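Side-chain contacts in proximal thread matrix protein 1 (Mytilus galloprovincialis, PDB 4CN9), which probably binds collagen in the mussel byssus through von Willebrand factor type A domains, and carries zinc in a MIDAS motif: residues A[140-145]-A[208-213]; A[222-227]-A[231-236]; A[299-304]-A[326-331]. All blocks are in the same frame, centred on the assembly; numbering follows the deposited sequence.

Interaction 1: A[140-145]-A[208-213]; sequences TEIGTG and KTELEQ
The carboxylate of E210 faces the tip of I142: the methyl CD1 of I142 stands 3.6 Å from E210 OE2, above the carboxylate plane and displaced outward past that oxygen instead of centred over CD. OE2 has its polar partner in the backbone N of S177, which donates a hydrogen bond to it, so the methyl packs against an oxygen that is already engaged. On the I142 side, E141, the N-cap residue of helix 142-153, bonds T144 OG1 through OE1 at 2.8 Å and G109 N through OE2.

I142 and E210 arrive from opposite directions. E210 sends CG anti to its backbone N (chi1 163°) and stays extended beyond it, which carries the charged end toward helix 142-153. L211 adds a looser apolar touch, its CD2 lying 4.5 Å from I142 CD1. Nothing is hydrogen-bonded between 140-145 and 208-213, and the pair buries just 80 Å² in total, a small example of how an aliphatic tip and one face of a carboxylate, near an oxygen, can share an interface.

S177 lies three residues after the zinc ligand D174, so E210 bonds to the loop that follows this ligand and may bear on how that loop is placed; the side chain of I142 is about 9 Å from the bound zinc ion. Around the contact, I142 also packs on F106 of strand 100-106 and L171 of strand 166-173, whereas L211 reaches T173 and V221. The first turns of helices 142-153 and 208-214 thus meet beside the central sheet of the first von Willebrand factor type A domain.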
ATOM      1  N   THR A 140      -7.570 -14.100  18.776  1.00 20.84           N
ATOM      2  CA  THR A 140      -7.508 -13.627  17.386  1.00 22.72           C
ATOM      3  C   THR A 140      -6.055 -13.555  16.904  1.00 23.32           C
ATOM      4  O   THR A 140      -5.339 -12.595  17.191  1.00 24.99           O
ATOM      5  CB  THR A 140      -8.183 -12.246  17.246  1.00 23.02           C
ATOM      6  OG1 THR A 140      -9.539 -12.333  17.690  1.00 25.08           O
ATOM      7  CG2 THR A 140      -8.166 -11.750  15.795  1.00 22.98           C
ATOM      8  N   GLU A 141      -5.614 -14.575  16.174  1.00 19.98           N
ATOM      9  CA  GLU A 141      -4.222 -14.653  15.741  1.00 20.82           C
ATOM     10  C   GLU A 141      -4.082 -14.263  14.276  1.00 19.71           C
ATOM     11  O   GLU A 141      -3.924 -15.124  13.407  1.00 20.37           O
ATOM     12  CB  GLU A 141      -3.670 -16.066  15.933  1.00 21.08           C
ATOM     13  CG  GLU A 141      -3.703 -16.594  17.346  1.00 22.80           C
ATOM     14  CD  GLU A 141      -3.223 -18.051  17.418  1.00 29.73           C
ATOM     15  OE1 GLU A 141      -2.197 -18.378  16.793  1.00 37.09           O
ATOM     16  OE2 GLU A 141      -3.878 -18.875  18.078  1.00 29.25           O
ATOM     17  N   ILE A 142      -4.110 -12.962  14.012  1.00 19.38           N
ATOM     18  CA  ILE A 142      -4.013 -12.462  12.654  1.00 19.77           C
ATOM     19  C   ILE A 142      -2.674 -12.879  12.034  1.00 21.69           C
ATOM     20  O   ILE A 142      -2.606 -13.302  10.876  1.00 19.57           O
ATOM     21  CB  ILE A 142      -4.178 -10.918  12.621  1.00 20.18           C
ATOM     22  CG1 ILE A 142      -5.597 -10.537  13.081  1.00 22.97           C
ATOM     23  CG2 ILE A 142      -3.861 -10.375  11.233  1.00 19.36           C
ATOM     24  CD1 ILE A 142      -5.949  -9.040  12.960  1.00 23.63           C
ATOM     25  N   GLY A 143      -1.600 -12.747  12.798  1.00 22.90           N
ATOM     26  CA  GLY A 143      -0.280 -13.061  12.283  1.00 21.89           C
ATOM     27  C   GLY A 143      -0.120 -14.535  11.966  1.00 19.26           C
ATOM     28  O   GLY A 143       0.510 -14.883  10.966  1.00 20.45           O
ATOM     29  N   THR A 144      -0.677 -15.402  12.810  1.00 19.46           N
ATOM     30  CA  THR A 144      -0.613 -16.842  12.560  1.00 22.23           C
ATOM     31  C   THR A 144      -1.355 -17.158  11.276  1.00 20.43           C
ATOM     32  O   THR A 144      -0.909 -17.982  10.483  1.00 17.46           O
ATOM     33  CB  THR A 144      -1.178 -17.663  13.725  1.00 23.95           C
ATOM     34  OG1 THR A 144      -0.489 -17.297  14.922  1.00 23.75           O
ATOM     35  CG2 THR A 144      -1.001 -19.160  13.491  1.00 23.74           C
ATOM     36  N   GLY A 145      -2.476 -16.473  11.050  1.00 21.52           N
ATOM     37  CA  GLY A 145      -3.221 -16.624   9.807  1.00 18.17           C
ATOM     38  C   GLY A 145      -2.387 -16.243   8.590  1.00 17.22           C
ATOM     39  O   GLY A 145      -2.339 -16.982   7.602  1.00 17.36           O
ATOM     40  N   LYS A 208      -7.333   0.113  13.559  1.00 26.33           N
ATOM     41  CA  LYS A 208      -7.142   0.500  12.171  1.00 25.76           C
ATOM     42  C   LYS A 208      -5.680   0.573  11.766  1.00 24.19           C
ATOM     43  O   LYS A 208      -5.312   0.166  10.662  1.00 24.58           O
ATOM     44  CB  LYS A 208      -7.842   1.828  11.888  1.00 27.04           C
ATOM     45  CG  LYS A 208      -7.852   2.168  10.417  1.00 28.88           C
ATOM     46  CD  LYS A 208      -8.657   3.417  10.142  1.00 43.01           C
ATOM     47  CE  LYS A 208      -8.598   3.796   8.678  1.00 34.97           C
ATOM     48  NZ  LYS A 208      -9.011   5.207   8.493  1.00 57.87           N
ATOM     49  N   THR A 209      -4.833   1.070  12.655  1.00 26.69           N
ATOM     50  CA  THR A 209      -3.423   1.219  12.320  1.00 29.61           C
ATOM     51  C   THR A 209      -2.746  -0.134  12.148  1.00 25.79           C
ATOM     52  O   THR A 209      -1.816  -0.257  11.366  1.00 21.63           O
ATOM     53  CB  THR A 209      -2.678   2.049  13.374  1.00 31.29           C
ATOM     54  OG1 THR A 209      -3.026   1.578  14.681  1.00 37.16           O
ATOM     55  CG2 THR A 209      -3.069   3.514  13.247  1.00 35.07           C
ATOM     56  N   GLU A 210      -3.219  -1.146  12.872  1.00 21.52           N
ATOM     57  CA  GLU A 210      -2.703  -2.508  12.706  1.00 24.59           C
ATOM     58  C   GLU A 210      -3.076  -3.052  11.329  1.00 20.36           C
ATOM     59  O   GLU A 210      -2.255  -3.649  10.635  1.00 20.59           O
ATOM     60  CB  GLU A 210      -3.243  -3.428  13.813  1.00 26.43           C
ATOM     61  CG  GLU A 210      -3.114  -4.924  13.521  1.00 25.95           C
ATOM     62  CD  GLU A 210      -3.492  -5.786  14.721  1.00 33.18           C
ATOM     63  OE1 GLU A 210      -2.610  -6.010  15.587  1.00 35.70           O
ATOM     64  OE2 GLU A 210      -4.669  -6.235  14.801  1.00 27.03           O
ATOM     65  N   LEU A 211      -4.322  -2.845  10.924  1.00 20.18           N
ATOM     66  CA  LEU A 211      -4.740  -3.264   9.592  1.00 21.59           C
ATOM     67  C   LEU A 211      -3.966  -2.496   8.517  1.00 22.66           C
ATOM     68  O   LEU A 211      -3.580  -3.053   7.484  1.00 18.25           O
ATOM     69  CB  LEU A 211      -6.245  -3.087   9.420  1.00 18.82           C
ATOM     70  CG  LEU A 211      -7.121  -3.953  10.340  1.00 21.83           C
ATOM     71  CD1 LEU A 211      -8.590  -3.879   9.900  1.00 23.84           C
ATOM     72  CD2 LEU A 211      -6.638  -5.409  10.412  1.00 22.24           C
ATOM     73  N   GLU A 212      -3.725  -1.213   8.770  1.00 20.30           N
ATOM     74  CA  GLU A 212      -2.962  -0.385   7.838  1.00 21.11           C
ATOM     75  C   GLU A 212      -1.520  -0.870   7.642  1.00 22.80           C
ATOM     76  O   GLU A 212      -0.945  -0.696   6.565  1.00 28.24           O
ATOM     77  CB  GLU A 212      -2.958   1.080   8.290  1.00 24.65           C
ATOM     78  CG  GLU A 212      -4.221   1.815   7.925  1.00 24.63           C
ATOM     79  CD  GLU A 212      -4.293   3.206   8.533  1.00 33.77           C
ATOM     80  OE1 GLU A 212      -3.505   3.504   9.462  1.00 29.62           O
ATOM     81  OE2 GLU A 212      -5.144   3.994   8.067  1.00 33.20           O
ATOM     82  N   GLN A 213      -0.938  -1.459   8.674  1.00 24.20           N
ATOM     83  CA  GLN A 213       0.408  -2.006   8.579  1.00 27.17           C
ATOM     84  C   GLN A 213       0.405  -3.313   7.776  1.00 25.12           C
ATOM     85  O   GLN A 213       1.358  -3.601   7.058  1.00 26.07           O
ATOM     86  CB  GLN A 213       0.979  -2.302   9.964  1.00 31.04           C
ATOM     87  CG  GLN A 213       1.144  -1.119  10.897  1.00 41.83           C
ATOM     88  CD  GLN A 213       1.853  -1.505  12.196  1.00 46.25           C
ATOM     89  OE1 GLN A 213       1.284  -2.190  13.057  1.00 43.98           O
ATOM     90  NE2 GLN A 213       3.109  -1.085  12.331  1.00 47.70           N
TER

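Interaction 2: A[222-227]-A[231-236]; sequences LTTNSF and STLLKL
L222 and L233 touch first at the root of the strand residue: L222 CB lies 4.2 Å from L233 CD1. Further out, L222 forks. Its CD1 settles 3.8 Å from L236 CB, the closest approach between these two leucines, and its CD2 rests 4.2 Å from L236 CD1. One strand leucine therefore meets two residues of the following segment, L233 at its base and L236 at its branches, with the L222 and L236 side chains passing at a slant.

L233 fills the angle between alternate strand residues. Besides L222, its CD1 touches T224, with L233 CD1 and T224 CG2 3.9 Å apart. The other methyl, L233 CD2, sits 3.8 Å from the backbone oxygen T223 O. T224 offers carbon to this leucine because OG1 is turned anti to the backbone N (chi1 -180°), leaving CG2 between the N and the carbonyl carbon; the hydroxyl T224 OG1 makes a weak bond of 3.5 Å to S226 O. No hydrogen bond joins 222-227 and 231-236; apart from the T223 carbonyl oxygen against L233 CD2, the contact is carbon on carbon. Its L233 end is buried, its L236 end exposed.

Here a chain leaves a strand, turns, and comes back over the residues just laid down. Strand 221-224 is the outermost on its side of the six-stranded sheet and pairs with strand 195-202 through backbone bonds such as those of L222 with A199 and G201. L233 continues inward onto I200 of that strand. Lying in the 3-10 turn just before helix 234-241, L233 covers this border of the first domain together with L236, V237 and L240 of that helix.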
ATOM      1  N   LEU A 222     -10.395  -1.383   4.470  1.00 20.47           N
ATOM      2  CA  LEU A 222     -11.791  -0.962   4.428  1.00 19.76           C
ATOM      3  C   LEU A 222     -12.446  -1.260   5.774  1.00 21.90           C
ATOM      4  O   LEU A 222     -12.147  -2.269   6.410  1.00 22.06           O
ATOM      5  CB  LEU A 222     -12.521  -1.684   3.309  1.00 18.77           C
ATOM      6  CG  LEU A 222     -11.905  -1.500   1.920  1.00 22.35           C
ATOM      7  CD1 LEU A 222     -12.600  -2.390   0.943  1.00 30.08           C
ATOM      8  CD2 LEU A 222     -11.963  -0.056   1.472  1.00 28.43           C
ATOM      9  N   THR A 223     -13.317  -0.364   6.225  1.00 22.76           N
ATOM     10  CA  THR A 223     -13.956  -0.521   7.527  1.00 26.12           C
ATOM     11  C   THR A 223     -15.468  -0.350   7.411  1.00 29.58           C
ATOM     12  O   THR A 223     -15.966   0.359   6.542  1.00 24.99           O
ATOM     13  CB  THR A 223     -13.419   0.491   8.562  1.00 29.35           C
ATOM     14  OG1 THR A 223     -13.740   1.821   8.141  1.00 30.96           O
ATOM     15  CG2 THR A 223     -11.910   0.363   8.713  1.00 28.40           C
ATOM     16  N   THR A 224     -16.190  -1.023   8.292  1.00 28.42           N
ATOM     17  CA  THR A 224     -17.637  -0.905   8.344  1.00 27.78           C
ATOM     18  C   THR A 224     -18.075  -1.143   9.785  1.00 31.73           C
ATOM     19  O   THR A 224     -17.357  -1.785  10.570  1.00 26.77           O
ATOM     20  CB  THR A 224     -18.315  -1.890   7.376  1.00 32.38           C
ATOM     21  OG1 THR A 224     -19.733  -1.743   7.456  1.00 34.28           O
ATOM     22  CG2 THR A 224     -17.948  -3.324   7.711  1.00 32.53           C
ATOM     23  N   ASN A 225     -19.241  -0.618  10.139  1.00 31.81           N
ATOM     24  CA  ASN A 225     -19.692  -0.644  11.525  1.00 33.95           C
ATOM     25  C   ASN A 225     -20.386  -1.937  11.925  1.00 28.01           C
ATOM     26  O   ASN A 225     -20.442  -2.276  13.098  1.00 36.11           O
ATOM     27  CB  ASN A 225     -20.620   0.545  11.799  1.00 44.50           C
ATOM     28  CG  ASN A 225     -19.856   1.817  12.110  1.00 51.51           C
ATOM     29  OD1 ASN A 225     -20.104   2.869  11.516  1.00 62.13           O
ATOM     30  ND2 ASN A 225     -18.912   1.725  13.043  1.00 59.35           N
ATOM     31  N   SER A 226     -20.898  -2.664  10.949  1.00 31.31           N
ATOM     32  CA  SER A 226     -21.660  -3.863  11.229  1.00 37.95           C
ATOM     33  C   SER A 226     -21.533  -4.853  10.091  1.00 36.99           C
ATOM     34  O   SER A 226     -21.240  -4.485   8.949  1.00 31.43           O
ATOM     35  CB  SER A 226     -23.134  -3.511  11.424  1.00 37.91           C
ATOM     36  OG  SER A 226     -23.608  -2.796  10.296  1.00 37.43           O
ATOM     37  N   PHE A 227     -21.765  -6.119  10.415  1.00 32.22           N
ATOM     38  CA  PHE A 227     -21.749  -7.175   9.415  1.00 36.56           C
ATOM     39  C   PHE A 227     -22.871  -6.957   8.408  1.00 34.68           C
ATOM     40  O   PHE A 227     -22.790  -7.405   7.271  1.00 33.10           O
ATOM     41  CB  PHE A 227     -21.883  -8.540  10.096  1.00 34.66           C
ATOM     42  CG  PHE A 227     -20.712  -8.889  10.984  1.00 33.11           C
ATOM     43  CD1 PHE A 227     -20.698  -8.509  12.315  1.00 32.30           C
ATOM     44  CD2 PHE A 227     -19.622  -9.581  10.478  1.00 32.23           C
ATOM     45  CE1 PHE A 227     -19.617  -8.827  13.132  1.00 33.45           C
ATOM     46  CE2 PHE A 227     -18.539  -9.899  11.288  1.00 28.91           C
ATOM     47  CZ  PHE A 227     -18.536  -9.520  12.606  1.00 28.10           C
ATOM     48  N   SER A 231     -21.902  -5.594   2.505  1.00 33.04           N
ATOM     49  CA  SER A 231     -22.178  -5.543   1.078  1.00 34.22           C
ATOM     50  C   SER A 231     -21.832  -4.181   0.482  1.00 26.64           C
ATOM     51  O   SER A 231     -21.561  -4.072  -0.715  1.00 34.80           O
ATOM     52  CB  SER A 231     -23.645  -5.885   0.807  1.00 40.18           C
ATOM     53  OG  SER A 231     -24.498  -4.974   1.469  1.00 40.41           O
ATOM     54  N   THR A 232     -21.827  -3.142   1.307  1.00 29.48           N
ATOM     55  CA  THR A 232     -21.499  -1.813   0.807  1.00 34.38           C
ATOM     56  C   THR A 232     -20.007  -1.686   0.472  1.00 33.58           C
ATOM     57  O   THR A 232     -19.577  -0.687  -0.093  1.00 28.02           O
ATOM     58  CB  THR A 232     -21.908  -0.700   1.795  1.00 31.91           C
ATOM     59  OG1 THR A 232     -21.100  -0.754   2.974  1.00 31.34           O
ATOM     60  CG2 THR A 232     -23.381  -0.826   2.174  1.00 35.33           C
ATOM     61  N   LEU A 233     -19.220  -2.705   0.801  1.00 28.81           N
ATOM     62  CA  LEU A 233     -17.789  -2.646   0.548  1.00 26.02           C
ATOM     63  C   LEU A 233     -17.408  -3.445  -0.687  1.00 23.94           C
ATOM     64  O   LEU A 233     -16.256  -3.414  -1.110  1.00 24.13           O
ATOM     65  CB  LEU A 233     -16.996  -3.175   1.753  1.00 24.24           C
ATOM     66  CG  LEU A 233     -17.208  -2.509   3.117  1.00 30.51           C
ATOM     67  CD1 LEU A 233     -16.326  -3.187   4.151  1.00 25.05           C
ATOM     68  CD2 LEU A 233     -16.928  -1.012   3.081  1.00 26.27           C
ATOM     69  N   LEU A 234     -18.362  -4.167  -1.272  1.00 23.42           N
ATOM     70  CA  LEU A 234     -18.042  -5.093  -2.361  1.00 26.48           C
ATOM     71  C   LEU A 234     -17.302  -4.413  -3.509  1.00 25.83           C
ATOM     72  O   LEU A 234     -16.242  -4.890  -3.962  1.00 23.60           O
ATOM     73  CB  LEU A 234     -19.308  -5.786  -2.890  1.00 24.81           C
ATOM     74  CG  LEU A 234     -19.083  -6.881  -3.930  1.00 29.90           C
ATOM     75  CD1 LEU A 234     -18.164  -7.980  -3.400  1.00 28.26           C
ATOM     76  CD2 LEU A 234     -20.423  -7.482  -4.375  1.00 29.47           C
ATOM     77  N   LYS A 235     -17.846  -3.301  -3.985  1.00 24.06           N
ATOM     78  CA  LYS A 235     -17.259  -2.630  -5.148  1.00 25.59           C
ATOM     79  C   LYS A 235     -15.829  -2.183  -4.862  1.00 21.82           C
ATOM     80  O   LYS A 235     -14.934  -2.361  -5.694  1.00 22.72           O
ATOM     81  CB  LYS A 235     -18.106  -1.429  -5.588  1.00 27.28           C
ATOM     82  CG  LYS A 235     -17.412  -0.571  -6.635  1.00 35.27           C
ATOM     83  CD  LYS A 235     -18.343   0.472  -7.243  1.00 49.25           C
ATOM     84  CE  LYS A 235     -17.682   1.191  -8.419  1.00 51.28           C
ATOM     85  NZ  LYS A 235     -16.371   1.808  -8.062  1.00 63.62           N
ATOM     86  N   LEU A 236     -15.628  -1.613  -3.680  1.00 23.48           N
ATOM     87  CA  LEU A 236     -14.313  -1.167  -3.236  1.00 25.41           C
ATOM     88  C   LEU A 236     -13.297  -2.314  -3.164  1.00 22.82           C
ATOM     89  O   LEU A 236     -12.140  -2.154  -3.540  1.00 22.70           O
ATOM     90  CB  LEU A 236     -14.433  -0.503  -1.864  1.00 24.86           C
ATOM     91  CG  LEU A 236     -15.194   0.826  -1.833  1.00 34.48           C
ATOM     92  CD1 LEU A 236     -15.430   1.300  -0.404  1.00 35.06           C
ATOM     93  CD2 LEU A 236     -14.438   1.882  -2.612  1.00 37.31           C
TER

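Interaction 3: A[299-304]-A[326-331]; sequences VVTFAD and DKVTPS. Unlike the reference sequence in segment 326-331: T329 (reference Ser).
A303 and S331 form the closely packed end of this contact, with A303 CB and S331 CB 3.6 Å apart. S331 turns OG anti to its own nitrogen (chi1 177°), which places the hydroxyl where it both grazes the alanine, S331 OG being 3.9 Å from A303 CB, and bonds the N of I333. A second close point lies on the strand itself: T301 CG2 and V328 CG1 reach toward each other tip to tip at 3.8 Å. The threonine turns its methyl to the valine while OG1 is bonded to Q309 NE2, a division of labour that lets one residue serve an apolar and a polar neighbour together. A bound 1,2-ethanediol, probably from the crystallisation liquor, comes within about 3 Å of the T301 side chain, measured between nearest atoms.

The other side is slack. D304 OD1 stops 4.4 Å from S331 OG, too far for a hydrogen bond, and the chain is exposed at T329 and P330. Although 301-304 and 328-331 run almost in the same direction, 9° apart, they do not pair as strands: no hydrogen bond links them, and between the two segments there are only side-chain contacts.

Segment 326-331 is also held by K277 of helix 272-285, whose amine bonds both D326 O and V328 O. Strand 295-302 lies between 253-260, its parallel partner, and 306-310, its antiparallel one, in the sheet of the second von Willebrand factor type A domain. Alongside its last residues runs the chain leaving helix 318-327, with V328 also touching Q309 of the edge strand.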
ATOM      1  N   VAL A 299      10.039  19.602  -8.090  1.00 14.68           N
ATOM      2  CA  VAL A 299      10.661  19.771  -6.779  1.00 16.59           C
ATOM      3  C   VAL A 299       9.939  20.833  -5.943  1.00 17.64           C
ATOM      4  O   VAL A 299       9.675  21.959  -6.411  1.00 17.20           O
ATOM      5  CB  VAL A 299      12.151  20.161  -6.902  1.00 14.63           C
ATOM      6  CG1 VAL A 299      12.675  20.737  -5.582  1.00 19.09           C
ATOM      7  CG2 VAL A 299      12.976  18.964  -7.340  1.00 19.42           C
ATOM      8  N   VAL A 300       9.628  20.447  -4.704  1.00 15.02           N
ATOM      9  CA  VAL A 300       9.145  21.353  -3.664  1.00 13.86           C
ATOM     10  C   VAL A 300      10.132  21.243  -2.515  1.00 16.43           C
ATOM     11  O   VAL A 300      10.541  20.150  -2.163  1.00 18.02           O
ATOM     12  CB  VAL A 300       7.753  20.934  -3.158  1.00 15.41           C
ATOM     13  CG1 VAL A 300       7.299  21.791  -1.976  1.00 16.12           C
ATOM     14  CG2 VAL A 300       6.730  21.024  -4.279  1.00 15.29           C
ATOM     15  N   THR A 301      10.542  22.368  -1.953  1.00 15.12           N
ATOM     16  CA  THR A 301      11.364  22.341  -0.763  1.00 16.27           C
ATOM     17  C   THR A 301      10.627  22.977   0.411  1.00 18.07           C
ATOM     18  O   THR A 301       9.692  23.776   0.218  1.00 16.71           O
ATOM     19  CB  THR A 301      12.709  23.055  -0.978  1.00 18.07           C
ATOM     20  OG1 THR A 301      12.479  24.400  -1.383  1.00 21.78           O
ATOM     21  CG2 THR A 301      13.519  22.354  -2.042  1.00 18.83           C
ATOM     22  N   PHE A 302      11.048  22.617   1.620  1.00 15.78           N
ATOM     23  CA  PHE A 302      10.456  23.181   2.829  1.00 14.42           C
ATOM     24  C   PHE A 302      11.502  23.528   3.879  1.00 16.84           C
ATOM     25  O   PHE A 302      12.513  22.854   4.014  1.00 14.40           O
ATOM     26  CB  PHE A 302       9.363  22.279   3.406  1.00 16.37           C
ATOM     27  CG  PHE A 302       9.804  20.870   3.694  1.00 17.32           C
ATOM     28  CD1 PHE A 302      10.353  20.543   4.926  1.00 17.24           C
ATOM     29  CD2 PHE A 302       9.643  19.869   2.747  1.00 14.79           C
ATOM     30  CE1 PHE A 302      10.756  19.250   5.202  1.00 17.59           C
ATOM     31  CE2 PHE A 302      10.039  18.568   3.011  1.00 14.83           C
ATOM     32  CZ  PHE A 302      10.604  18.256   4.232  1.00 17.26           C
ATOM     33  N   ALA A 303      11.265  24.643   4.562  1.00 16.37           N
ATOM     34  CA  ALA A 303      12.052  25.037   5.720  1.00 17.65           C
ATOM     35  C   ALA A 303      11.018  25.564   6.699  1.00 18.07           C
ATOM     36  O   ALA A 303      10.213  24.790   7.186  1.00 17.88           O
ATOM     37  CB  ALA A 303      13.090  26.070   5.356  1.00 19.13           C
ATOM     38  N   ASP A 304      10.978  26.860   6.975  1.00 16.34           N
ATOM     39  CA  ASP A 304       9.857  27.360   7.785  1.00 19.22           C
ATOM     40  C   ASP A 304       8.540  27.269   7.019  1.00 19.03           C
ATOM     41  O   ASP A 304       7.486  27.069   7.612  1.00 18.57           O
ATOM     42  CB  ASP A 304      10.086  28.794   8.256  1.00 24.93           C
ATOM     43  CG  ASP A 304      10.461  29.714   7.142  1.00 29.97           C
ATOM     44  OD1 ASP A 304      11.222  29.289   6.231  1.00 36.89           O
ATOM     45  OD2 ASP A 304       9.965  30.861   7.164  1.00 38.01           O
ATOM     46  N   ASP A 326      20.236  20.747  -8.752  1.00 24.36           N
ATOM     47  CA  ASP A 326      21.507  21.219  -8.215  1.00 23.20           C
ATOM     48  C   ASP A 326      21.544  22.712  -7.892  1.00 28.17           C
ATOM     49  O   ASP A 326      22.309  23.146  -7.025  1.00 28.83           O
ATOM     50  CB  ASP A 326      22.632  20.869  -9.181  1.00 31.13           C
ATOM     51  CG  ASP A 326      23.299  19.553  -8.836  1.00 30.32           C
ATOM     52  OD1 ASP A 326      23.172  19.112  -7.679  1.00 31.24           O
ATOM     53  OD2 ASP A 326      23.938  18.960  -9.720  1.00 33.69           O
ATOM     54  N   LYS A 327      20.727  23.492  -8.591  1.00 25.76           N
ATOM     55  CA  LYS A 327      20.641  24.929  -8.362  1.00 25.46           C
ATOM     56  C   LYS A 327      19.849  25.314  -7.110  1.00 25.82           C
ATOM     57  O   LYS A 327      19.901  26.459  -6.660  1.00 29.41           O
ATOM     58  CB  LYS A 327      20.006  25.614  -9.581  1.00 26.85           C
ATOM     59  CG  LYS A 327      20.951  25.812 -10.753  1.00 35.78           C
ATOM     60  CD  LYS A 327      20.296  26.618 -11.875  1.00 45.75           C
ATOM     61  CE  LYS A 327      20.761  26.127 -13.242  1.00 44.61           C
ATOM     62  NZ  LYS A 327      20.021  26.769 -14.371  1.00 52.27           N
ATOM     63  N   VAL A 328      19.117  24.373  -6.534  1.00 25.65           N
ATOM     64  CA  VAL A 328      18.273  24.689  -5.380  1.00 26.03           C
ATOM     65  C   VAL A 328      19.121  25.048  -4.159  1.00 25.91           C
ATOM     66  O   VAL A 328      20.026  24.310  -3.785  1.00 31.57           O
ATOM     67  CB  VAL A 328      17.309  23.529  -5.065  1.00 29.86           C
ATOM     68  CG1 VAL A 328      16.558  23.771  -3.757  1.00 31.02           C
ATOM     69  CG2 VAL A 328      16.329  23.373  -6.205  1.00 25.61           C
ATOM     70  N   THR A 329      18.831  26.201  -3.567  1.00 31.53           N
ATOM     71  CA  THR A 329      19.608  26.735  -2.447  1.00 34.90           C
ATOM     72  C   THR A 329      18.906  26.482  -1.113  1.00 29.60           C
ATOM     73  O   THR A 329      17.690  26.532  -1.032  1.00 33.03           O
ATOM     74  CB  THR A 329      19.813  28.259  -2.584  1.00 32.97           C
ATOM     75  OG1 THR A 329      18.541  28.923  -2.532  1.00 42.11           O
ATOM     76  CG2 THR A 329      20.499  28.601  -3.895  1.00 39.82           C
ATOM     77  N   PRO A 330      19.678  26.213  -0.061  1.00 32.56           N
ATOM     78  CA  PRO A 330      19.032  25.983   1.234  1.00 33.19           C
ATOM     79  C   PRO A 330      18.645  27.284   1.916  1.00 30.77           C
ATOM     80  O   PRO A 330      19.164  28.342   1.587  1.00 29.77           O
ATOM     81  CB  PRO A 330      20.095  25.239   2.036  1.00 32.51           C
ATOM     82  CG  PRO A 330      21.403  25.635   1.409  1.00 34.57           C
ATOM     83  CD  PRO A 330      21.135  25.989  -0.020  1.00 34.93           C
ATOM     84  N   SER A 331      17.720  27.193   2.858  1.00 26.47           N
ATOM     85  CA  SER A 331      17.288  28.332   3.639  1.00 29.20           C
ATOM     86  C   SER A 331      18.260  28.584   4.786  1.00 31.56           C
ATOM     87  O   SER A 331      19.015  27.700   5.180  1.00 31.49           O
ATOM     88  CB  SER A 331      15.889  28.052   4.188  1.00 30.27           C
ATOM     89  OG  SER A 331      15.445  29.102   5.020  1.00 35.21           O
TER

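The three contacts follow one another along the chain, each closing before the next opens. Interactions 1 and 2 belong to the first von Willebrand factor type A domain, their centres 18 Å apart; interaction 1 packs against strands 100-106 and 166-173 as well as V221, interaction 2 involves border strand 221-224 itself. Interaction 3 lies in the second domain, about 39 Å and 43 Å from the other two, centre to centre, on the opposite side of the chain's centre and remote from the annotated sites. Both domains carry a sheet of the same strand order, consistent with one architecture repeated, in which helix-sheet contacts of this kind probably recur.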